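Side-chain contacts in tryparedoxin (Crithidia fasciculata, PDB 1O8X), which probably acts as a thioredoxin-fold disulfide oxidoreductase, passing electrons through a redox-active cysteine pair in the trypanosomatid defence against oxidative stress: residues Asp5-Gly10 / Ser101-Val106; Arg44-Gln49 / Arg126-Leu131; Gly79-Ala82 / Leu87-Pro90; Lys61-Val66 / Glu138-Lys143. The protein carries 1 engineered substitution. One frame throughout, in Å; residues are numbered along the deposited sequence.

Contact 1: Asp5-Gly10 / Ser101-Val106; sequences DKYLPG and SKHFNV
An aromatic cluster of Tyr7, His103 and Phe104 joins the N-terminal loop before strand 13-16 to the C-terminal end of helix 94-103 in this thioredoxin fold. Tyr7 CE2 is the meeting point, 3.6 Å from Phe104 CZ and 3.7 Å from His103 NE2. The Tyr7 and Phe104 planes are only 30° apart, but the rings are slid past each other and barely overlap. The imidazole instead meets the Tyr7 ring at its edge, with planes at 56°. With CG anti to the backbone N (chi1 177°), His103 reaches toward the loop, and its own CD2 sits over the centre of the Phe104 ring. Lys6, an extended chain, crosses the imidazole at about a right angle and brings CE to 4.0 Å from His103 NE2. One water ties the polar ends together. It donates to Tyr7 OH at 2.9 Å, lies 2.8 Å from His103 NE2 in the imidazole plane, and accepts a weak, long bond from Lys6 NZ. Tyr7 OH is also hydrogen-bonded to Gly120 O, while the rings of Tyr7 and Phe104 rest on Val115 and Val122 of the sheet. Helix 94-103 ends here in a Schellman motif, with Asn105 at positive phi as its C-prime residue. No direct hydrogen bond spans the two segments: ring packing joins them on the sheet side and a shared water at the polar ends, where the nearby lysine ammonium would probably disfavour a protonated His103.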
loop_
_atom_site.group_PDB
_atom_site.type_symbol
_atom_site.label_atom_id
_atom_site.label_comp_id
_atom_site.label_asym_id
_atom_site.label_seq_id
_atom_site.Cartn_x
_atom_site.Cartn_y
_atom_site.Cartn_z
ATOM N N ASP A 5 0.547 -14.241 2.621
ATOM C CA ASP A 5 -0.487 -14.896 3.423
ATOM C C ASP A 5 -0.442 -14.469 4.892
ATOM O O ASP A 5 -1.479 -14.371 5.546
ATOM C CB ASP A 5 -0.394 -16.418 3.305
ATOM C CG ASP A 5 -1.750 -17.099 3.440
ATOM O OD1 ASP A 5 -2.783 -16.477 3.100
ATOM O OD2 ASP A 5 -1.884 -18.259 3.881
ATOM N N LYS A 6 0.762 -14.208 5.390
ATOM C CA LYS A 6 0.974 -13.675 6.733
ATOM C C LYS A 6 0.191 -12.372 6.975
ATOM O O LYS A 6 -0.399 -12.172 8.041
ATOM C CB LYS A 6 2.472 -13.433 6.936
ATOM C CG LYS A 6 2.896 -13.199 8.363
ATOM C CD LYS A 6 4.320 -12.682 8.415
ATOM C CE LYS A 6 4.630 -12.104 9.782
ATOM N NZ LYS A 6 6.079 -12.186 10.092
ATOM N N TYR A 7 0.193 -11.496 5.971
ATOM C CA TYR A 7 -0.376 -10.156 6.094
ATOM C C TYR A 7 -1.817 -10.078 5.655
ATOM O O TYR A 7 -2.596 -9.298 6.202
ATOM C CB TYR A 7 0.452 -9.184 5.259
ATOM C CG TYR A 7 1.888 -9.167 5.688
ATOM C CD1 TYR A 7 2.904 -9.452 4.790
ATOM C CD2 TYR A 7 2.230 -8.892 7.007
ATOM C CE1 TYR A 7 4.228 -9.447 5.189
ATOM C CE2 TYR A 7 3.536 -8.878 7.412
ATOM C CZ TYR A 7 4.534 -9.169 6.511
ATOM O OH TYR A 7 5.833 -9.139 6.951
ATOM N N LEU A 8 -2.144 -10.890 4.654
ATOM C CA LEU A 8 -3.477 -10.956 4.071
ATOM C C LEU A 8 -3.938 -12.414 4.067
ATOM O O LEU A 8 -3.997 -13.038 3.002
ATOM C CB LEU A 8 -3.464 -10.404 2.637
ATOM C CG LEU A 8 -2.810 -9.044 2.359
ATOM C CD1 LEU A 8 -2.499 -8.885 0.877
ATOM C CD2 LEU A 8 -3.695 -7.909 2.846
ATOM N N PRO A 9 -4.252 -12.953 5.249
ATOM C CA PRO A 9 -4.600 -14.373 5.363
ATOM C C PRO A 9 -5.911 -14.680 4.653
ATOM O O PRO A 9 -6.952 -14.102 4.974
ATOM C CB PRO A 9 -4.714 -14.599 6.878
ATOM C CG PRO A 9 -4.982 -13.264 7.462
ATOM C CD PRO A 9 -4.337 -12.264 6.551
ATOM N N GLY A 10 -5.827 -15.561 3.664
ATOM C CA GLY A 10 -6.996 -16.037 2.952
ATOM C C GLY A 10 -7.643 -15.025 2.030
ATOM O O GLY A 10 -8.807 -15.177 1.665
ATOM N N SER A 101 -2.767 -3.273 10.468
ATOM C CA SER A 101 -2.402 -2.002 11.082
ATOM C C SER A 101 -1.819 -2.238 12.469
ATOM O O SER A 101 -0.814 -1.643 12.837
ATOM C CB SER A 101 -3.628 -1.098 11.179
ATOM O OG SER A 101 -4.136 -0.796 9.893
ATOM N N LYS A 102 -2.433 -3.142 13.227
ATOM C CA LYS A 102 -1.906 -3.495 14.534
ATOM C C LYS A 102 -0.555 -4.204 14.413
ATOM O O LYS A 102 0.385 -3.865 15.123
ATOM C CB LYS A 102 -2.917 -4.354 15.318
ATOM C CG LYS A 102 -2.351 -4.888 16.615
ATOM C CD LYS A 102 -3.377 -5.611 17.468
ATOM C CE LYS A 102 -2.717 -6.059 18.753
ATOM N NZ LYS A 102 -3.663 -6.730 19.695
ATOM N N HIS A 103 -0.455 -5.157 13.492
ATOM C CA HIS A 103 0.785 -5.913 13.318
ATOM C C HIS A 103 1.986 -4.998 13.069
ATOM O O HIS A 103 3.070 -5.217 13.638
ATOM C CB HIS A 103 0.649 -6.904 12.169
ATOM C CG HIS A 103 1.910 -7.659 11.883
ATOM N ND1 HIS A 103 2.382 -8.672 12.692
ATOM C CD2 HIS A 103 2.826 -7.507 10.899
ATOM C CE1 HIS A 103 3.518 -9.132 12.198
ATOM N NE2 HIS A 103 3.812 -8.439 11.113
ATOM N N PHE A 104 1.796 -3.970 12.238
ATOM C CA PHE A 104 2.860 -3.011 11.940
ATOM C C PHE A 104 2.897 -1.795 12.832
ATOM O O PHE A 104 3.639 -0.856 12.562
ATOM C CB PHE A 104 2.752 -2.592 10.477
ATOM C CG PHE A 104 3.379 -3.575 9.561
ATOM C CD1 PHE A 104 2.639 -4.213 8.577
ATOM C CD2 PHE A 104 4.737 -3.890 9.720
ATOM C CE1 PHE A 104 3.280 -5.177 7.730
ATOM C CE2 PHE A 104 5.359 -4.799 8.906
ATOM C CZ PHE A 104 4.628 -5.451 7.921
ATOM N N ASN A 105 2.083 -1.798 13.883
ATOM C CA ASN A 105 1.994 -0.665 14.791
ATOM C C ASN A 105 1.788 0.660 14.059
ATOM O O ASN A 105 2.440 1.667 14.340
ATOM C CB ASN A 105 3.181 -0.585 15.755
ATOM C CG ASN A 105 2.903 0.349 16.915
ATOM O OD1 ASN A 105 1.739 0.612 17.258
ATOM N ND2 ASN A 105 3.956 0.881 17.505
ATOM N N VAL A 106 0.837 0.655 13.134
ATOM C CA VAL A 106 0.487 1.872 12.421
ATOM C C VAL A 106 -0.425 2.691 13.330
ATOM O O VAL A 106 -1.548 2.285 13.635
ATOM C CB VAL A 106 -0.238 1.569 11.101
ATOM C CG1 VAL A 106 -0.523 2.861 10.368
ATOM C CG2 VAL A 106 0.584 0.643 10.221
HETATM O O HOH W 1 6.202 -8.814 9.802
#

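Contact 2: Arg44-Gln49 / Arg126-Leu131; sequences RGFTPQ and RARATL
In this thioredoxin fold, helix 41-57, which begins at the redox site (Cys40 and position 43, here the engineered Ala43), packs against the short helix 127-131 beyond the last strand of the sheet. The local axes cross at 71° and approach to 10.9 Å, a gap bridged mainly by Phe46. Its ring, swung away from the backbone N by the first torsion, reaches the first turn of the short helix. There Arg128 CG stands over the ring centre in a CH-pi contact, 4.0 Å from the centroid and 8° off the normal. The Arg128 chain bends at its second torsion and runs back along the phenyl group in the opposite direction, bringing NH1 to 3.6 Å from Phe46 CD1; guanidinium and ring planes are 52° apart, so this is no flat stack. Farther along, Leu131 CD2 meets Phe46 CE1 at 4.1 Å and lies 3.9 Å from Gln49 O. Leu112 of strand 111-116 and Val132 also touch Phe46, leaving the ring buried between helix and sheet. Beside the contact, the Gln49 amide turns back on its own helix: NE2 donates to Gly45 O at 2.9 Å, nearly straight, from above the carbonyl plane.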
loop_
_atom_site.group_PDB
_atom_site.type_symbol
_atom_site.label_atom_id
_atom_site.label_comp_id
_atom_site.label_asym_id
_atom_site.label_seq_id
_atom_site.Cartn_x
_atom_site.Cartn_y
_atom_site.Cartn_z
ATOM N N ARG A 44 -3.629 14.115 1.722
ATOM C CA ARG A 44 -3.957 14.872 0.514
ATOM C C ARG A 44 -2.704 15.308 -0.220
ATOM O O ARG A 44 -2.641 15.177 -1.437
ATOM C CB ARG A 44 -4.862 16.073 0.813
ATOM C CG ARG A 44 -6.296 15.677 1.106
ATOM C CD ARG A 44 -7.181 16.840 1.531
ATOM N NE ARG A 44 -8.549 16.378 1.758
ATOM C CZ ARG A 44 -9.490 16.389 0.835
ATOM N NH1 ARG A 44 -9.235 16.876 -0.370
ATOM N NH2 ARG A 44 -10.704 15.936 1.126
ATOM N N GLY A 45 -1.707 15.802 0.513
ATOM C CA GLY A 45 -0.466 16.247 -0.100
ATOM C C GLY A 45 0.464 15.092 -0.442
ATOM O O GLY A 45 1.241 15.173 -1.409
ATOM N N PHE A 46 0.397 14.004 0.335
ATOM C CA PHE A 46 1.306 12.877 0.136
ATOM C C PHE A 46 0.905 11.999 -1.051
ATOM O O PHE A 46 1.761 11.580 -1.843
ATOM C CB PHE A 46 1.438 12.009 1.397
ATOM C CG PHE A 46 2.314 10.820 1.186
ATOM C CD1 PHE A 46 3.673 10.999 1.014
ATOM C CD2 PHE A 46 1.783 9.535 1.090
ATOM C CE1 PHE A 46 4.506 9.897 0.776
ATOM C CE2 PHE A 46 2.617 8.435 0.863
ATOM C CZ PHE A 46 3.977 8.630 0.707
ATOM N N THR A 47 -0.389 11.719 -1.182
ATOM C CA THR A 47 -0.850 10.789 -2.199
ATOM C C THR A 47 -0.376 11.135 -3.620
ATOM O O THR A 47 0.084 10.241 -4.317
ATOM C CB THR A 47 -2.366 10.548 -2.113
ATOM O OG1 THR A 47 -2.683 10.047 -0.815
ATOM C CG2 THR A 47 -2.781 9.406 -3.051
ATOM N N PRO A 48 -0.452 12.396 -4.070
ATOM C CA PRO A 48 0.061 12.728 -5.413
ATOM C C PRO A 48 1.561 12.461 -5.593
ATOM O O PRO A 48 1.983 12.101 -6.683
ATOM C CB PRO A 48 -0.260 14.228 -5.558
ATOM C CG PRO A 48 -1.327 14.472 -4.572
ATOM C CD PRO A 48 -1.061 13.576 -3.429
ATOM N N GLN A 49 2.349 12.626 -4.533
ATOM C CA GLN A 49 3.779 12.318 -4.599
ATOM C C GLN A 49 3.995 10.803 -4.755
ATOM O O GLN A 49 4.869 10.362 -5.502
ATOM C CB GLN A 49 4.500 12.870 -3.376
ATOM C CG GLN A 49 4.447 14.403 -3.296
ATOM C CD GLN A 49 5.003 14.918 -1.992
ATOM O OE1 GLN A 49 6.219 15.040 -1.839
ATOM N NE2 GLN A 49 4.120 15.212 -1.037
ATOM N N ARG A 126 9.295 2.995 6.682
ATOM C CA ARG A 126 9.406 4.458 6.742
ATOM C C ARG A 126 9.269 5.138 5.389
ATOM O O ARG A 126 9.612 6.319 5.246
ATOM C CB ARG A 126 10.739 4.845 7.370
ATOM C CG ARG A 126 10.949 4.343 8.785
ATOM C CD ARG A 126 12.334 3.688 8.999
ATOM N NE ARG A 126 13.370 4.467 8.337
ATOM C CZ ARG A 126 14.080 4.112 7.262
ATOM N NH1 ARG A 126 14.922 4.998 6.758
ATOM N NH2 ARG A 126 13.980 2.900 6.690
ATOM N N ALA A 127 8.733 4.414 4.399
ATOM C CA ALA A 127 8.687 4.922 3.040
ATOM C C ALA A 127 7.851 6.200 2.876
ATOM O O ALA A 127 8.140 7.012 1.993
ATOM C CB ALA A 127 8.225 3.843 2.096
ATOM N N ARG A 128 6.846 6.427 3.735
ATOM C CA ARG A 128 6.084 7.675 3.652
ATOM C C ARG A 128 6.985 8.877 3.937
ATOM O O ARG A 128 6.769 9.951 3.380
ATOM C CB ARG A 128 4.897 7.622 4.610
ATOM C CG ARG A 128 4.080 8.898 4.739
ATOM C CD ARG A 128 4.586 9.768 5.886
ATOM N NE ARG A 128 3.784 10.952 6.099
ATOM C CZ ARG A 128 3.821 12.018 5.325
ATOM N NH1 ARG A 128 4.624 12.065 4.266
ATOM N NH2 ARG A 128 3.036 13.054 5.605
ATOM N N ALA A 129 7.963 8.709 4.834
ATOM C CA ALA A 129 8.907 9.776 5.167
ATOM C C ALA A 129 10.036 9.879 4.157
ATOM O O ALA A 129 10.469 10.973 3.799
ATOM C CB ALA A 129 9.474 9.544 6.575
ATOM N N THR A 130 10.547 8.737 3.701
ATOM C CA THR A 130 11.733 8.761 2.843
ATOM C C THR A 130 11.375 9.107 1.401
ATOM O O THR A 130 12.166 9.757 0.705
ATOM C CB THR A 130 12.488 7.427 2.897
ATOM O OG1 THR A 130 11.596 6.375 2.523
ATOM C CG2 THR A 130 12.941 7.097 4.333
ATOM N N LEU A 131 10.191 8.705 0.949
ATOM C CA LEU A 131 9.817 8.956 -0.438
ATOM C C LEU A 131 9.786 10.446 -0.762
ATOM O O LEU A 131 10.226 10.855 -1.839
ATOM C CB LEU A 131 8.494 8.275 -0.756
ATOM C CG LEU A 131 7.947 8.350 -2.180
ATOM C CD1 LEU A 131 7.141 7.091 -2.482
ATOM C CD2 LEU A 131 7.091 9.558 -2.395
#

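Contact 3: Gly79-Ala82 / Leu87-Pro90; sequences GYFA and LAVP
Phe81 lays one face of its ring on the methyl group of Ala88. The CB atom of Ala88 stands 3.6 Å from the ring centroid and 13° off the normal, a well-centred CH-pi contact in which it lies within about 4 Å of all six ring carbons. The closest of these is Phe81 CE1, 3.5 Å from Ala88 CB. The same CE1 carbon reaches the backbone, lying 3.6 Å from Leu87 C, and Phe81 CZ comes 3.8 Å from Ala88 N, so the ring also touches the Leu87-Ala88 peptide link. Phe81 gets there from helix 74-81 with CG beside its carbonyl carbon (chi1 178°), which sends the ring down onto the strand. Leu87 contributes its main chain; its side chain leaves by the other side of the sheet, toward Leu14, Arg16 and Leu26.

Farther out, Phe67 touches both Phe81 and Ala88, and Arg15 flanks the phenyl ring. The strand beneath is held by backbone hydrogen bonds of Leu87 with Val65 and Phe67 and of Ala88 with Arg15. No polar bond crosses between the segments; all three touching residues are buried. A helix returning over the sheet and set down on the strand that follows it belongs to a beta-alpha-beta crossover, here strand 63-69, helix 74-81 and strand 87-88 of the thioredoxin fold.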
loop_
_atom_site.group_PDB
_atom_site.type_symbol
_atom_site.label_atom_id
_atom_site.label_comp_id
_atom_site.label_asym_id
_atom_site.label_seq_id
_atom_site.Cartn_x
_atom_site.Cartn_y
_atom_site.Cartn_z
ATOM N N GLY A 79 -14.730 6.008 -3.381
ATOM C CA GLY A 79 -14.442 7.276 -4.027
ATOM C C GLY A 79 -12.962 7.631 -3.984
ATOM O O GLY A 79 -12.392 8.173 -4.930
ATOM N N TYR A 80 -12.338 7.331 -2.855
ATOM C CA TYR A 80 -10.930 7.610 -2.638
ATOM C C TYR A 80 -10.065 6.652 -3.448
ATOM O O TYR A 80 -9.154 7.085 -4.156
ATOM C CB TYR A 80 -10.649 7.513 -1.132
ATOM C CG TYR A 80 -9.257 7.887 -0.684
ATOM C CD1 TYR A 80 -8.559 8.934 -1.283
ATOM C CD2 TYR A 80 -8.635 7.190 0.348
ATOM C CE1 TYR A 80 -7.281 9.268 -0.877
ATOM C CE2 TYR A 80 -7.367 7.518 0.774
ATOM C CZ TYR A 80 -6.687 8.563 0.179
ATOM O OH TYR A 80 -5.413 8.902 0.584
ATOM N N PHE A 81 -10.388 5.363 -3.401
ATOM C CA PHE A 81 -9.641 4.382 -4.187
ATOM C C PHE A 81 -9.737 4.653 -5.696
ATOM O O PHE A 81 -8.780 4.431 -6.437
ATOM C CB PHE A 81 -10.054 2.942 -3.844
ATOM C CG PHE A 81 -9.344 1.903 -4.676
ATOM C CD1 PHE A 81 -7.956 1.871 -4.734
ATOM C CD2 PHE A 81 -10.058 0.978 -5.440
ATOM C CE1 PHE A 81 -7.299 0.930 -5.538
ATOM C CE2 PHE A 81 -9.406 0.034 -6.234
ATOM C CZ PHE A 81 -8.035 0.013 -6.287
ATOM N N ALA A 82 -10.879 5.165 -6.152
ATOM C CA ALA A 82 -11.075 5.439 -7.582
ATOM C C ALA A 82 -10.063 6.448 -8.118
ATOM O O ALA A 82 -9.811 6.515 -9.326
ATOM C CB ALA A 82 -12.504 5.923 -7.844
ATOM N N LEU A 87 -3.543 -1.057 -6.309
ATOM C CA LEU A 87 -4.488 -2.071 -5.829
ATOM C C LEU A 87 -5.073 -1.694 -4.479
ATOM O O LEU A 87 -4.579 -0.775 -3.830
ATOM C CB LEU A 87 -3.800 -3.432 -5.722
ATOM C CG LEU A 87 -2.952 -3.879 -6.905
ATOM C CD1 LEU A 87 -2.372 -5.264 -6.651
ATOM C CD2 LEU A 87 -3.765 -3.865 -8.174
ATOM N N ALA A 88 -6.099 -2.425 -4.047
ATOM C CA ALA A 88 -6.675 -2.227 -2.723
ATOM C C ALA A 88 -7.160 -3.519 -2.114
ATOM O O ALA A 88 -7.676 -4.394 -2.816
ATOM C CB ALA A 88 -7.835 -1.235 -2.780
ATOM N N VAL A 89 -7.009 -3.630 -0.799
ATOM C CA VAL A 89 -7.716 -4.682 -0.057
ATOM C C VAL A 89 -9.196 -4.334 -0.152
ATOM O O VAL A 89 -9.575 -3.189 0.084
ATOM C CB VAL A 89 -7.282 -4.745 1.429
ATOM C CG1 VAL A 89 -8.096 -5.803 2.184
ATOM C CG2 VAL A 89 -5.786 -5.035 1.544
ATOM N N PRO A 90 -10.046 -5.295 -0.523
ATOM C CA PRO A 90 -11.468 -4.985 -0.651
ATOM C C PRO A 90 -12.048 -4.478 0.666
ATOM O O PRO A 90 -11.621 -4.929 1.731
ATOM C CB PRO A 90 -12.091 -6.331 -1.050
ATOM C CG PRO A 90 -10.971 -7.099 -1.684
ATOM C CD PRO A 90 -9.754 -6.695 -0.883
#

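Contact 4: Lys61-Val66 / Glu138-Lys143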
loop_
_atom_site.group_PDB
_atom_site.type_symbol
_atom_site.label_atom_id
_atom_site.label_comp_id
_atom_site.label_asym_id
_atom_site.label_seq_id
_atom_site.Cartn_x
_atom_site.Cartn_y
_atom_site.Cartn_z
ATOM N N LYS A 61 11.321 -0.591 -11.040
ATOM C CA LYS A 61 11.762 -0.962 -9.686
ATOM C C LYS A 61 10.942 -2.115 -9.093
ATOM O O LYS A 61 11.138 -2.483 -7.937
ATOM C CB LYS A 61 11.799 0.256 -8.753
ATOM C CG LYS A 61 12.788 1.312 -9.209
ATOM C CD LYS A 61 13.077 2.373 -8.162
ATOM C CE LYS A 61 13.887 3.521 -8.757
ATOM N NZ LYS A 61 15.154 3.050 -9.403
ATOM N N ASN A 62 10.045 -2.681 -9.903
ATOM C CA ASN A 62 9.310 -3.910 -9.597
ATOM C C ASN A 62 8.588 -3.908 -8.245
ATOM O O ASN A 62 8.852 -4.723 -7.353
ATOM C CB ASN A 62 10.201 -5.148 -9.738
ATOM C CG ASN A 62 9.387 -6.431 -9.856
ATOM O OD1 ASN A 62 9.756 -7.454 -9.298
ATOM N ND2 ASN A 62 8.279 -6.380 -10.597
ATOM N N PHE A 63 7.658 -2.980 -8.102
ATOM C CA PHE A 63 6.862 -2.942 -6.896
ATOM C C PHE A 63 5.393 -2.699 -7.223
ATOM O O PHE A 63 5.029 -2.279 -8.335
ATOM C CB PHE A 63 7.403 -1.914 -5.881
ATOM C CG PHE A 63 7.307 -0.472 -6.331
ATOM C CD1 PHE A 63 6.147 0.263 -6.115
ATOM C CD2 PHE A 63 8.392 0.158 -6.927
ATOM C CE1 PHE A 63 6.072 1.593 -6.520
ATOM C CE2 PHE A 63 8.327 1.491 -7.316
ATOM C CZ PHE A 63 7.160 2.211 -7.112
ATOM N N GLU A 64 4.563 -2.948 -6.223
ATOM C CA GLU A 64 3.140 -2.667 -6.287
ATOM C C GLU A 64 2.730 -1.965 -5.013
ATOM O O GLU A 64 3.418 -2.089 -4.002
ATOM C CB GLU A 64 2.372 -3.991 -6.445
ATOM C CG GLU A 64 0.880 -3.850 -6.718
ATOM C CD GLU A 64 0.575 -2.935 -7.893
ATOM O OE1 GLU A 64 0.435 -1.707 -7.691
ATOM O OE2 GLU A 64 0.492 -3.450 -9.023
ATOM N N VAL A 65 1.628 -1.219 -5.075
ATOM C CA VAL A 65 1.047 -0.543 -3.913
ATOM C C VAL A 65 -0.332 -1.149 -3.655
ATOM O O VAL A 65 -1.136 -1.299 -4.583
ATOM C CB VAL A 65 0.968 0.997 -4.106
ATOM C CG1 VAL A 65 0.261 1.644 -2.921
ATOM C CG2 VAL A 65 2.349 1.584 -4.261
ATOM N N VAL A 66 -0.601 -1.503 -2.400
ATOM C CA VAL A 66 -1.883 -2.039 -1.981
ATOM C C VAL A 66 -2.472 -1.095 -0.937
ATOM O O VAL A 66 -1.957 -0.981 0.176
ATOM C CB VAL A 66 -1.737 -3.457 -1.405
ATOM C CG1 VAL A 66 -3.080 -3.990 -0.928
ATOM C CG2 VAL A 66 -1.131 -4.392 -2.452
ATOM N N GLU A 138 16.673 7.194 -5.522
ATOM C CA GLU A 138 18.100 6.876 -5.528
ATOM C C GLU A 138 18.444 5.935 -4.376
ATOM O O GLU A 138 19.391 5.157 -4.450
ATOM C CB GLU A 138 18.910 8.176 -5.479
ATOM C CG GLU A 138 18.837 8.959 -6.783
ATOM C CD GLU A 138 19.720 10.194 -6.812
ATOM O OE1 GLU A 138 20.424 10.482 -5.816
ATOM O OE2 GLU A 138 19.710 10.880 -7.854
ATOM N N GLN A 139 17.662 6.003 -3.304
ATOM C CA GLN A 139 17.883 5.143 -2.146
ATOM C C GLN A 139 16.781 4.109 -1.944
ATOM O O GLN A 139 16.748 3.418 -0.907
ATOM C CB GLN A 139 18.073 5.967 -0.868
ATOM C CG GLN A 139 19.309 6.871 -0.905
ATOM C CD GLN A 139 20.578 6.135 -1.271
ATOM O OE1 GLN A 139 21.351 6.611 -2.116
ATOM N NE2 GLN A 139 20.808 4.979 -0.647
ATOM N N PHE A 140 15.885 3.993 -2.923
ATOM C CA PHE A 140 14.846 2.957 -2.887
ATOM C C PHE A 140 15.497 1.577 -2.687
ATOM O O PHE A 140 16.542 1.327 -3.297
ATOM C CB PHE A 140 14.081 3.010 -4.212
ATOM C CG PHE A 140 13.083 1.913 -4.400
ATOM C CD1 PHE A 140 11.745 2.102 -4.072
ATOM C CD2 PHE A 140 13.484 0.682 -4.932
ATOM C CE1 PHE A 140 10.826 1.057 -4.274
ATOM C CE2 PHE A 140 12.582 -0.352 -5.125
ATOM C CZ PHE A 140 11.263 -0.171 -4.809
ATOM N N PRO A 141 14.914 0.652 -1.913
ATOM C CA PRO A 141 13.620 0.762 -1.231
ATOM C C PRO A 141 13.691 1.262 0.218
ATOM O O PRO A 141 12.807 0.915 1.004
ATOM C CB PRO A 141 13.125 -0.694 -1.239
ATOM C CG PRO A 141 14.395 -1.471 -1.058
ATOM C CD PRO A 141 15.481 -0.703 -1.773
ATOM N N TRP A 142 14.702 2.067 0.550
ATOM C CA TRP A 142 14.766 2.762 1.854
ATOM C C TRP A 142 14.787 1.762 3.003
ATOM O O TRP A 142 14.033 1.863 3.958
ATOM C CB TRP A 142 13.623 3.779 2.005
ATOM C CG TRP A 142 13.501 4.681 0.801
ATOM C CD1 TRP A 142 14.424 5.593 0.358
ATOM C CD2 TRP A 142 12.415 4.732 -0.130
ATOM N NE1 TRP A 142 13.970 6.216 -0.782
ATOM C CE2 TRP A 142 12.743 5.704 -1.113
ATOM C CE3 TRP A 142 11.195 4.052 -0.242
ATOM C CZ2 TRP A 142 11.881 6.022 -2.173
ATOM C CZ3 TRP A 142 10.344 4.363 -1.293
ATOM C CH2 TRP A 142 10.691 5.341 -2.247
ATOM N N LYS A 143 15.656 0.762 2.884
ATOM C CA LYS A 143 15.669 -0.360 3.803
ATOM C C LYS A 143 15.820 0.080 5.256
ATOM O O LYS A 143 16.652 0.947 5.597
ATOM C CB LYS A 143 16.839 -1.282 3.467
ATOM C CG LYS A 143 16.686 -1.946 2.130
ATOM C CD LYS A 143 17.776 -2.963 1.880
ATOM C CE LYS A 143 17.947 -3.147 0.393
ATOM N NZ LYS A 143 18.611 -1.960 -0.208
#
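A first torsion of 173° turns the Phe140 ring away from its own N and toward residues 61-63, where Phe63, with CG between its N and carbonyl carbon (chi1 66°), turns to meet it. They come closest at Phe63 CD2 and Phe140 CZ, 3.6 Å apart. The two rings are oblique, with planes at 37° and centroids 5.4 Å apart, so neither lies flat on the other. Lys61 passes over one face of Phe140 in the opposite direction: its CD carbon is 4.0 Å from the ring centroid, offset toward the rim, and its CB lies 3.8 Å from Phe140 CE2. Pro141 CB, following a cis peptide bond, occupies the opposite face. The contact thus fastens the C-terminal loop of the thioredoxin fold to the start of strand 63-69, a central strand of the sheet. Phe32 and Leu30 of the neighbouring strand 30-36 and Phe53 of helix 41-57 also touch Phe140. Phe63 meets Phe32 edge-to-face, while the Lys61 ammonium makes a cation-pi contact with Phe57. Trp142 brings CH2 to the edge of the Phe140 ring, and its NE1 is hydrogen-bonded to Asp134 OD2.

Contact 3 is the fully buried one, a methyl on a ring inside a single beta-alpha-beta unit; contacts 1, 2 and 4 are partly buried and join segments far apart in sequence. Contact 1 alone carries a bridging water, whereas contacts 2 and 4 each lay an aliphatic part of a basic side chain over a phenylalanine. Contact 2 lies on helix 41-57 and contact 4 packs against it; the two meet directly, Arg126 NH2 bonding to Trp142 O at 2.9 Å. Contacts 3 and 4 reach adjacent strands of the sheet, joined by Leu87 N and Val65 O, 3.0 Å apart. Leu8 and Val89 link contacts 1 and 3, while contacts 1 and 2 lie on opposite sides of the chain's centre.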